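Local atomic coordinates of putative glycosyl hydrolase (Bacteroides thetaiotaomicron VPI-5482, PDB entry 3K11), a protein that probably hydrolyses glycosidic bonds, as a putative member of glycosyl hydrolase family 88. Residues F174-I178 and A210-M214. Residues are numbered along the deposited sequence; the frame is centred on the assembly and turned at random.
Sequences FDFII and AVAQM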
# COMPACT_ATOMS: atom_id res chain seq x y z
N PHE A 174 -13.77 9.54 -39.39
CA PHE A 174 -13.03 8.27 -39.55
C PHE A 174 -11.88 8.39 -40.54
O PHE A 174 -10.84 7.79 -40.36
CB PHE A 174 -13.92 7.12 -39.98
CG PHE A 174 -13.31 5.79 -39.67
CD1 PHE A 174 -13.25 5.36 -38.37
CD2 PHE A 174 -12.70 5.05 -40.65
CE1 PHE A 174 -12.64 4.17 -38.06
CE2 PHE A 174 -12.11 3.84 -40.36
CZ PHE A 174 -12.08 3.40 -39.06
N ASP A 175 -12.04 9.20 -41.57
CA ASP A 175 -10.92 9.45 -42.46
C ASP A 175 -9.75 10.00 -41.64
O ASP A 175 -8.59 9.59 -41.81
CB ASP A 175 -11.29 10.45 -43.52
CG ASP A 175 -10.11 10.78 -44.47
OD1 ASP A 175 -9.42 9.89 -44.94
OD2 ASP A 175 -9.91 11.95 -44.77
N PHE A 176 -10.04 10.96 -40.76
CA PHE A 176 -8.96 11.44 -39.86
C PHE A 176 -8.33 10.32 -39.02
O PHE A 176 -7.11 10.18 -38.95
CB PHE A 176 -9.39 12.58 -38.93
CG PHE A 176 -8.32 12.90 -37.94
CD1 PHE A 176 -7.27 13.73 -38.30
CD2 PHE A 176 -8.30 12.30 -36.71
CE1 PHE A 176 -6.24 13.94 -37.41
CE2 PHE A 176 -7.24 12.50 -35.84
CZ PHE A 176 -6.22 13.29 -36.22
N ILE A 177 -9.16 9.57 -38.33
CA ILE A 177 -8.68 8.52 -37.44
C ILE A 177 -7.79 7.54 -38.17
O ILE A 177 -6.66 7.26 -37.73
CB ILE A 177 -9.88 7.77 -36.78
CG1 ILE A 177 -10.63 8.73 -35.83
CG2 ILE A 177 -9.45 6.48 -36.00
CD1 ILE A 177 -11.99 8.23 -35.43
N ILE A 178 -8.29 7.02 -39.29
CA ILE A 178 -7.65 5.87 -39.91
C ILE A 178 -6.53 6.23 -40.85
O ILE A 178 -5.59 5.44 -41.02
CB ILE A 178 -8.70 4.92 -40.59
CG1 ILE A 178 -8.21 3.47 -40.49
CG2 ILE A 178 -9.04 5.41 -42.02
CD1 ILE A 178 -8.26 2.88 -39.09
N ALA A 210 -14.04 3.35 -32.26
CA ALA A 210 -14.43 3.85 -33.58
C ALA A 210 -14.09 2.83 -34.67
O ALA A 210 -14.87 2.61 -35.60
CB ALA A 210 -13.71 5.17 -33.86
N VAL A 211 -12.88 2.28 -34.58
CA VAL A 211 -12.43 1.28 -35.55
C VAL A 211 -13.32 0.04 -35.43
O VAL A 211 -13.78 -0.47 -36.43
CB VAL A 211 -10.92 0.96 -35.40
CG1 VAL A 211 -10.50 -0.13 -36.43
CG2 VAL A 211 -10.06 2.25 -35.58
N ALA A 212 -13.56 -0.45 -34.20
CA ALA A 212 -14.46 -1.59 -33.99
C ALA A 212 -15.88 -1.34 -34.56
O ALA A 212 -16.44 -2.19 -35.25
CB ALA A 212 -14.51 -1.96 -32.46
N GLN A 213 -16.43 -0.15 -34.32
CA GLN A 213 -17.76 0.16 -34.85
C GLN A 213 -17.77 0.30 -36.36
O GLN A 213 -18.74 -0.10 -37.02
CB GLN A 213 -18.33 1.40 -34.17
CG GLN A 213 -18.81 1.12 -32.72
CD GLN A 213 -20.01 0.23 -32.66
OE1 GLN A 213 -20.86 0.24 -33.54
NE2 GLN A 213 -20.09 -0.59 -31.61
N MSE A 214 -16.71 0.87 -36.93
CA MSE A 214 -16.63 0.98 -38.39
C MSE A 214 -16.65 -0.38 -39.04
O MSE A 214 -17.11 -0.49 -40.19
CB MSE A 214 -15.39 1.70 -38.90
CG MSE A 214 -15.45 3.14 -39.09
SE MSE A 214 -16.92 3.93 -40.00
CE MSE A 214 -16.35 4.16 -41.73
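A chi1 of -159° turns the ring of Phe174 away from its own backbone nitrogen and out from helix 167-180 toward the selenomethionine Met214 of helix 202-217, whose chain, bent at chi2 and chi3, lies over one face of that ring. CG of Met214 sits above the middle of the ring, modelled closer than is realistic, and SE follows 4.3 Å from the centroid of the Phe174 ring, 20° off the normal, in a Met-aromatic contact made over the face. The terminal methyl CE of Met214 carries on toward the root of the ring, 3.9 Å from Phe174 CD2, the two side chains running past each other in opposite directions. At the edge of the ring the backbone of the second helix closes in, Val211 CA lying 3.8 Å from Phe174 CE1. These are two helices of the helix-rich glycosyl hydrolase 88 domain, of the six-hairpin clan; their short segments cross at -118° with axes 11.2 Å apart, and apolar side chains make the contact, with no hydrogen bond between the segments. Tyr225 of helix 222-240 meets the Phe174 ring edge-to-face and also touches Val211 and Met214, thus joining a third helix to the cluster. Replacing Phe174 by an alanine would probably open a gap beneath Met214 and leave its selenium and methyl without their aromatic face, less restrained in rotation. Beside the ring, Val211 CG2 takes Ile178 CD1 at 4.0 Å, the two side chains crossing at about a right angle. Ile177, one residue before Ile178, reaches Ala210 with its extended arm, CD1 to CB 3.8 Å, while Leu144 and Phe189 also pack against this isoleucine.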